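Local coordinates for competence damage-inducible protein A (PDB 5V01) that is of uncharacterised function but belongs to the CinA family, whose members of this domain type include nicotinamide-nucleotide amidases, at residues Leu26-Cys39 / Asp53-Phe65. Numbering follows the deposited sequence.
Sequences LIARGWRLTTAESC and DTAAFYDTGVVTF
R32 lays its guanidinium over the backbone between F57 and Y58, with Y58 N 3.5 Å from the plane. The chain bends at chi3 (74°), turning the group across the other segment. R32 NH1 and NH2 both donate to A55 O, which lies in the guanidinium plane, and R32 NH2 also forms a salt bridge to D59 OD2 (2.9 Å), met from above the carboxylate plane. Water 2 joins NE to the same carboxylate oxygen, and T60 OG1 donates to its partner OD1, fixing the rotation of D59. On the other side of the F57 backbone, L26 CD1 packs on F57 CD1 (3.6 Å) and I27 CD1 touches A56 CB.

Beyond L33 N, bonded to F57 O, the pairing is interrupted: water 3 bridges L33 O and T60 N, and T34 OG1 donates to T60 O at 2.7 Å. Y58 runs along the sheet with CG anti to its backbone N (chi1 179°), bringing its OH to T35 OG1 (2.8 Å) and against G61 CA. Parallel pairing resumes, V62 N to T35 O, E37 N to V62 O and T64 N to E37 O (2.8 Å, 172° at the hydrogen). The carboxylate of E37 turns to T40 and the backbone of helix 43-50, and water 4 lies within bonding distance of E37 OE2, T35 OG1 and V62 O. On the opposite face, A36 and V62 meet beneath I99. Strand 58-64 continues the sheet into the second subunit through an antiparallel ladder. Strands 33-37 and 58-64, linked through helix 43-50, form a classic beta-alpha-beta crossover within this alpha/beta fold.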
ATOM      1  N   LEU A  26      14.470   9.462  10.328  1.00 15.58           N
ATOM      2  CA  LEU A  26      14.699   8.021  10.293  1.00 15.72           C
ATOM      3  C   LEU A  26      16.117   7.678   9.847  1.00 17.17           C
ATOM      4  O   LEU A  26      16.783   6.861  10.484  1.00 18.04           O
ATOM      5  CB  LEU A  26      13.690   7.320   9.388  1.00 14.86           C
ATOM      6  CG  LEU A  26      12.250   7.301   9.891  1.00 13.42           C
ATOM      7  CD1 LEU A  26      11.346   6.856   8.739  1.00 14.84           C
ATOM      8  CD2 LEU A  26      12.069   6.382  11.093  1.00 15.23           C
ATOM      9  N   ILE A  27      16.566   8.308   8.764  1.00 16.71           N
ATOM     10  CA  ILE A  27      17.900   8.041   8.212  1.00 17.54           C
ATOM     11  C   ILE A  27      18.986   8.433   9.214  1.00 19.29           C
ATOM     12  O   ILE A  27      19.948   7.684   9.397  1.00 22.56           O
ATOM     13  CB  ILE A  27      18.088   8.736   6.844  1.00 18.84           C
ATOM     14  CG1 ILE A  27      17.187   8.068   5.799  1.00 18.52           C
ATOM     15  CG2 ILE A  27      19.536   8.673   6.371  1.00 20.44           C
ATOM     16  CD1 ILE A  27      17.012   8.896   4.558  1.00 19.15           C
ATOM     17  N   ALA A  28      18.793   9.562   9.908  1.00 19.61           N
ATOM     18  CA  ALA A  28      19.756  10.019  10.917  1.00 20.39           C
ATOM     19  C   ALA A  28      19.939   9.012  12.055  1.00 22.57           C
ATOM     20  O   ALA A  28      21.044   8.924  12.623  1.00 25.33           O
ATOM     21  CB  ALA A  28      19.357  11.380  11.463  1.00 20.66           C
ATOM     22  N   ARG A  29      18.878   8.249  12.360  1.00 21.49           N
ATOM     23  CA  ARG A  29      18.931   7.277  13.465  1.00 17.65           C
ATOM     24  C   ARG A  29      19.185   5.849  13.017  1.00 20.57           C
ATOM     25  O   ARG A  29      19.385   4.983  13.854  1.00 25.59           O
ATOM     26  CB  ARG A  29      17.629   7.335  14.257  1.00 21.42           C
ATOM     27  CG  ARG A  29      17.504   8.646  14.983  1.00 22.39           C
ATOM     28  CD  ARG A  29      16.135   8.855  15.553  1.00 23.80           C
ATOM     29  NE  ARG A  29      16.083  10.111  16.302  1.00 25.97           N
ATOM     30  CZ  ARG A  29      16.077  11.331  15.755  1.00 23.59           C
ATOM     31  NH1 ARG A  29      16.110  11.517  14.423  1.00 27.41           N
ATOM     32  NH2 ARG A  29      16.030  12.379  16.546  1.00 26.08           N
ATOM     33  N   GLY A  30      19.157   5.602  11.708  1.00 20.33           N
ATOM     34  CA  GLY A  30      19.287   4.269  11.156  1.00 20.82           C
ATOM     35  C   GLY A  30      18.064   3.441  11.460  1.00 20.34           C
ATOM     36  O   GLY A  30      18.171   2.232  11.628  1.00 25.43           O
ATOM     37  N   TRP A  31      16.894   4.094  11.512  1.00 17.74           N
ATOM     38  CA  TRP A  31      15.622   3.394  11.777  1.00 16.05           C
ATOM     39  C   TRP A  31      14.826   3.174  10.507  1.00 15.49           C
ATOM     40  O   TRP A  31      14.893   3.963   9.569  1.00 16.40           O
ATOM     41  CB  TRP A  31      14.764   4.157  12.779  1.00 17.10           C
ATOM     42  CG  TRP A  31      15.353   4.266  14.168  1.00 18.22           C
ATOM     43  CD1 TRP A  31      16.392   3.576  14.671  1.00 20.54           C
ATOM     44  CD2 TRP A  31      14.897   5.135  15.213  1.00 17.95           C
ATOM     45  NE1 TRP A  31      16.633   3.963  15.974  1.00 20.64           N
ATOM     46  CE2 TRP A  31      15.716   4.912  16.330  1.00 19.07           C
ATOM     47  CE3 TRP A  31      13.863   6.069  15.312  1.00 18.74           C
ATOM     48  CZ2 TRP A  31      15.550   5.602  17.530  1.00 18.71           C
ATOM     49  CZ3 TRP A  31      13.692   6.752  16.504  1.00 21.63           C
ATOM     50  CH2 TRP A  31      14.529   6.509  17.597  1.00 20.94           C
ATOM     51  N   ARG A  32      14.044   2.099  10.515  1.00 14.75           N
ATOM     52  CA  ARG A  32      13.208   1.732   9.391  1.00 14.80           C
ATOM     53  C   ARG A  32      11.758   1.676   9.832  1.00 13.62           C
ATOM     54  O   ARG A  32      11.437   1.232  10.939  1.00 14.70           O
ATOM     55  CB  ARG A  32      13.653   0.396   8.797  1.00 16.71           C
ATOM     56  CG  ARG A  32      15.070   0.475   8.281  1.00 19.57           C
ATOM     57  CD  ARG A  32      15.475  -0.757   7.508  1.00 20.93           C
ATOM     58  NE  ARG A  32      14.842  -0.803   6.195  1.00 21.55           N
ATOM     59  CZ  ARG A  32      15.209  -0.083   5.131  1.00 22.07           C
ATOM     60  NH1 ARG A  32      16.230   0.781   5.181  1.00 21.70           N
ATOM     61  NH2 ARG A  32      14.555  -0.241   3.982  1.00 22.23           N
ATOM     62  N   LEU A  33      10.904   2.146   8.941  1.00 12.58           N
ATOM     63  CA  LEU A  33       9.469   2.293   9.147  1.00 11.52           C
ATOM     64  C   LEU A  33       8.728   1.282   8.271  1.00 11.10           C
ATOM     65  O   LEU A  33       9.158   0.999   7.152  1.00 12.18           O
ATOM     66  CB  LEU A  33       9.088   3.710   8.707  1.00 11.64           C
ATOM     67  CG  LEU A  33       7.620   4.107   8.712  1.00 11.85           C
ATOM     68  CD1 LEU A  33       7.023   4.107  10.123  1.00 12.42           C
ATOM     69  CD2 LEU A  33       7.483   5.488   8.070  1.00 12.96           C
ATOM     70  N   THR A  34       7.575   0.819   8.748  1.00 10.86           N
ATOM     71  CA  THR A  34       6.655  -0.036   7.977  1.00 10.32           C
ATOM     72  C   THR A  34       5.231   0.415   8.286  1.00  9.54           C
ATOM     73  O   THR A  34       4.978   1.081   9.300  1.00 11.15           O
ATOM     74  CB  THR A  34       6.865  -1.508   8.309  1.00 10.94           C
ATOM     75  OG1 THR A  34       6.122  -2.304   7.420  1.00 12.47           O
ATOM     76  CG2 THR A  34       6.464  -1.851   9.704  1.00 11.51           C
ATOM     77  N   THR A  35       4.308   0.084   7.388  1.00  9.50           N
ATOM     78  CA  THR A  35       2.931   0.553   7.494  1.00  9.87           C
ATOM     79  C   THR A  35       1.913  -0.522   7.201  1.00  9.84           C
ATOM     80  O   THR A  35       2.124  -1.378   6.325  1.00  9.52           O
ATOM     81  CB  THR A  35       2.657   1.744   6.554  1.00 10.78           C
ATOM     82  OG1 THR A  35       2.902   1.382   5.192  1.00 11.66           O
ATOM     83  CG2 THR A  35       3.461   2.949   6.937  1.00 11.17           C
ATOM     84  N   ALA A  36       0.780  -0.432   7.895  1.00  9.37           N
ATOM     85  CA  ALA A  36      -0.383  -1.292   7.643  1.00  9.58           C
ATOM     86  C   ALA A  36      -1.613  -0.398   7.584  1.00  9.73           C
ATOM     87  O   ALA A  36      -1.881   0.361   8.508  1.00 11.55           O
ATOM     88  CB  ALA A  36      -0.549  -2.351   8.730  1.00 10.77           C
ATOM     89  N   GLU A  37      -2.357  -0.490   6.488  1.00  9.44           N
ATOM     90  CA  GLU A  37      -3.491   0.382   6.225  1.00  9.99           C
ATOM     91  C   GLU A  37      -4.725  -0.411   5.892  1.00 10.37           C
ATOM     92  O   GLU A  37      -4.649  -1.538   5.404  1.00 11.93           O
ATOM     93  CB  GLU A  37      -3.160   1.248   4.995  1.00 11.28           C
ATOM     94  CG  GLU A  37      -2.009   2.205   5.189  1.00 11.31           C
ATOM     95  CD  GLU A  37      -1.708   2.967   3.907  1.00 10.64           C
ATOM     96  OE1 GLU A  37      -2.519   3.843   3.515  1.00 10.29           O
ATOM     97  OE2 GLU A  37      -0.643   2.705   3.324  1.00 11.14           O
ATOM     98  N   SER A  38      -5.863   0.211   6.122  1.00 13.07           N
ATOM     99  CA  SER A  38      -7.143  -0.311   5.690  1.00 13.86           C
ATOM    100  C   SER A  38      -7.843   0.801   4.889  1.00 13.88           C
ATOM    101  O   SER A  38      -7.601   0.931   3.690  1.00 14.22           O
ATOM    102  CB  SER A  38      -7.896  -0.839   6.906  1.00 16.40           C
ATOM    103  OG  SER A  38      -9.130  -1.422   6.548  1.00 19.11           O
ATOM    104  N   CYS A  39      -8.610   1.664   5.555  1.00 14.94           N
ATOM    105  CA  CYS A  39      -9.365   2.726   4.889  1.00 16.14           C
ATOM    106  C   CYS A  39      -8.510   3.690   4.070  1.00 13.83           C
ATOM    107  O   CYS A  39      -8.974   4.207   3.053  1.00 17.10           O
ATOM    108  CB  CYS A  39     -10.207   3.537   5.888  1.00 20.02           C
ATOM    109  SG  CYS A  39      -9.283   4.457   7.142  1.00 22.57           S
ATOM    110  N   ASP A  53      14.304   9.037  -1.256  1.00 27.75           N
ATOM    111  CA  ASP A  53      15.298   8.056  -0.829  1.00 25.05           C
ATOM    112  C   ASP A  53      14.589   6.981  -0.007  1.00 19.64           C
ATOM    113  O   ASP A  53      15.086   6.538   1.025  1.00 19.29           O
ATOM    114  CB  ASP A  53      16.374   8.763  -0.012  1.00 31.60           C
ATOM    115  CG  ASP A  53      17.648   7.931   0.177  1.00 38.11           C
ATOM    116  OD1 ASP A  53      17.957   7.017  -0.629  1.00 45.38           O
ATOM    117  OD2 ASP A  53      18.361   8.224   1.159  1.00 45.15           O
ATOM    118  N   THR A  54      13.411   6.578  -0.484  1.00 17.72           N
ATOM    119  CA  THR A  54      12.557   5.622   0.227  1.00 15.03           C
ATOM    120  C   THR A  54      13.304   4.418   0.797  1.00 15.51           C
ATOM    121  O   THR A  54      13.161   4.076   1.955  1.00 16.64           O
ATOM    122  CB  THR A  54      11.471   5.102  -0.710  1.00 15.48           C
ATOM    123  OG1 THR A  54      10.741   6.195  -1.237  1.00 17.29           O
ATOM    124  CG2 THR A  54      10.512   4.192   0.028  1.00 15.95           C
ATOM    125  N   ALA A  55      14.136   3.797  -0.027  1.00 18.13           N
ATOM    126  CA  ALA A  55      14.785   2.550   0.356  1.00 21.06           C
ATOM    127  C   ALA A  55      15.716   2.705   1.556  1.00 19.49           C
ATOM    128  O   ALA A  55      16.028   1.728   2.215  1.00 20.42           O
ATOM    129  CB  ALA A  55      15.549   1.987  -0.818  1.00 28.15           C
ATOM    130  N   ALA A  56      16.155   3.934   1.828  1.00 17.63           N
ATOM    131  CA  ALA A  56      17.000   4.216   2.983  1.00 17.04           C
ATOM    132  C   ALA A  56      16.258   4.117   4.321  1.00 15.76           C
ATOM    133  O   ALA A  56      16.905   4.084   5.384  1.00 18.43           O
ATOM    134  CB  ALA A  56      17.639   5.589   2.842  1.00 18.15           C
ATOM    135  N   PHE A  57      14.921   4.096   4.286  1.00 13.93           N
ATOM    136  CA  PHE A  57      14.140   4.042   5.537  1.00 14.44           C
ATOM    137  C   PHE A  57      12.862   3.213   5.527  1.00 13.00           C
ATOM    138  O   PHE A  57      12.218   3.081   6.555  1.00 13.73           O
ATOM    139  CB  PHE A  57      13.795   5.459   6.020  1.00 14.88           C
ATOM    140  CG  PHE A  57      12.895   6.210   5.089  1.00 14.34           C
ATOM    141  CD1 PHE A  57      11.516   6.116   5.195  1.00 13.42           C
ATOM    142  CD2 PHE A  57      13.432   6.959   4.048  1.00 14.86           C
ATOM    143  CE1 PHE A  57      10.699   6.803   4.303  1.00 15.08           C
ATOM    144  CE2 PHE A  57      12.625   7.643   3.176  1.00 16.56           C
ATOM    145  CZ  PHE A  57      11.255   7.543   3.281  1.00 16.59           C
ATOM    146  N   TYR A  58      12.473   2.663   4.380  1.00 14.34           N
ATOM    147  CA  TYR A  58      11.158   2.007   4.242  1.00 13.67           C
ATOM    148  C   TYR A  58      11.224   0.982   3.155  1.00 14.74           C
ATOM    149  O   TYR A  58      11.767   1.245   2.068  1.00 17.66           O
ATOM    150  CB  TYR A  58      10.109   3.054   3.847  1.00 14.26           C
ATOM    151  CG  TYR A  58       8.688   2.534   3.643  1.00 12.57           C
ATOM    152  CD1 TYR A  58       8.238   2.121   2.403  1.00 13.22           C
ATOM    153  CD2 TYR A  58       7.800   2.501   4.690  1.00 13.43           C
ATOM    154  CE1 TYR A  58       6.943   1.667   2.228  1.00 13.44           C
ATOM    155  CE2 TYR A  58       6.518   2.067   4.537  1.00 13.40           C
ATOM    156  CZ  TYR A  58       6.076   1.638   3.306  1.00 12.10           C
ATOM    157  OH  TYR A  58       4.773   1.233   3.145  1.00 11.99           O
ATOM    158  N   ASP A  59      10.657  -0.184   3.404  1.00 13.91           N
ATOM    159  CA  ASP A  59      10.467  -1.082   2.277  1.00 16.48           C
ATOM    160  C   ASP A  59       9.228  -1.933   2.245  1.00 13.24           C
ATOM    161  O   ASP A  59       8.987  -2.477   1.194  1.00 12.88           O
ATOM    162  CB  ASP A  59      11.701  -1.938   2.069  1.00 20.82           C
ATOM    163  CG  ASP A  59      12.048  -2.742   3.275  1.00 20.62           C
ATOM    164  OD1 ASP A  59      11.144  -3.367   3.826  1.00 19.41           O
ATOM    165  OD2 ASP A  59      13.239  -2.761   3.660  1.00 28.44           O
ATOM    166  N   THR A  60       8.426  -1.984   3.315  1.00 11.64           N
ATOM    167  CA  THR A  60       7.239  -2.822   3.334  1.00 11.49           C
ATOM    168  C   THR A  60       6.000  -2.077   3.815  1.00 10.16           C
ATOM    169  O   THR A  60       6.010  -1.472   4.889  1.00 11.14           O
ATOM    170  CB  THR A  60       7.483  -4.041   4.233  1.00 14.82           C
ATOM    171  OG1 THR A  60       8.600  -4.789   3.731  1.00 16.97           O
ATOM    172  CG2 THR A  60       6.262  -4.970   4.308  1.00 17.04           C
ATOM    173  N   GLY A  61       4.934  -2.172   3.039  1.00  9.84           N
ATOM    174  CA  GLY A  61       3.619  -1.751   3.451  1.00  9.79           C
ATOM    175  C   GLY A  61       2.593  -2.784   3.054  1.00  9.33           C
ATOM    176  O   GLY A  61       2.750  -3.465   2.051  1.00  9.99           O
ATOM    177  N   VAL A  62       1.516  -2.847   3.812  1.00  8.35           N
ATOM    178  CA  VAL A  62       0.371  -3.643   3.427  1.00  8.88           C
ATOM    179  C   VAL A  62      -0.912  -2.850   3.474  1.00  8.73           C
ATOM    180  O   VAL A  62      -1.035  -1.879   4.239  1.00  9.10           O
ATOM    181  CB  VAL A  62       0.220  -4.942   4.251  1.00  9.35           C
ATOM    182  CG1 VAL A  62       1.498  -5.762   4.193  1.00 10.42           C
ATOM    183  CG2 VAL A  62      -0.163  -4.659   5.707  1.00 10.40           C
ATOM    184  N   VAL A  63      -1.865  -3.285   2.647  1.00  8.34           N
ATOM    185  CA  VAL A  63      -3.226  -2.793   2.639  1.00  8.20           C
ATOM    186  C   VAL A  63      -4.098  -4.014   2.888  1.00  8.65           C
ATOM    187  O   VAL A  63      -4.095  -4.964   2.107  1.00 10.40           O
ATOM    188  CB  VAL A  63      -3.568  -2.132   1.298  1.00  9.12           C
ATOM    189  CG1 VAL A  63      -5.005  -1.647   1.302  1.00 11.73           C
ATOM    190  CG2 VAL A  63      -2.620  -0.998   1.054  1.00 10.30           C
ATOM    191  N   THR A  64      -4.817  -3.988   4.012  1.00  9.89           N
ATOM    192  CA  THR A  64      -5.660  -5.115   4.462  1.00 10.36           C
ATOM    193  C   THR A  64      -7.041  -4.536   4.691  1.00 10.35           C
ATOM    194  O   THR A  64      -7.325  -4.001   5.764  1.00 12.05           O
ATOM    195  CB  THR A  64      -5.100  -5.757   5.744  1.00 11.37           C
ATOM    196  OG1 THR A  64      -4.890  -4.762   6.742  1.00 12.14           O
ATOM    197  CG2 THR A  64      -3.789  -6.456   5.461  1.00 12.37           C
ATOM    198  N   PHE A  65      -7.868  -4.548   3.643  1.00 10.45           N
ATOM    199  CA  PHE A  65      -9.109  -3.748   3.588  1.00 11.29           C
ATOM    200  C   PHE A  65     -10.310  -4.366   4.315  1.00 13.50           C
ATOM    201  O   PHE A  65     -11.280  -3.669   4.581  1.00 16.19           O
ATOM    202  CB  PHE A  65      -9.423  -3.422   2.117  1.00 12.39           C
ATOM    203  CG  PHE A  65     -10.275  -2.213   1.914  1.00 13.46           C
ATOM    204  CD1 PHE A  65      -9.710  -0.952   2.021  1.00 14.52           C
ATOM    205  CD2 PHE A  65     -11.628  -2.326   1.574  1.00 16.16           C
ATOM    206  CE1 PHE A  65     -10.475   0.183   1.827  1.00 18.33           C
ATOM    207  CE2 PHE A  65     -12.397  -1.190   1.378  1.00 18.56           C
ATOM    208  CZ  PHE A  65     -11.814   0.067   1.504  1.00 21.20           C
TER
HETATM  209  O   HOH W   1      17.237   4.286   8.106  1.00 20.91           O
HETATM  210  O   HOH W   2      12.656  -2.651   6.319  0.50 44.25           O
HETATM  211  O   HOH W   3       9.543  -1.288   5.903  1.00 14.37           O
HETATM  212  O   HOH W   4       0.705   0.442   3.999  1.00 12.07           O
HETATM  213  O   HOH W   5     -11.432  -0.832   5.166  1.00 25.99           O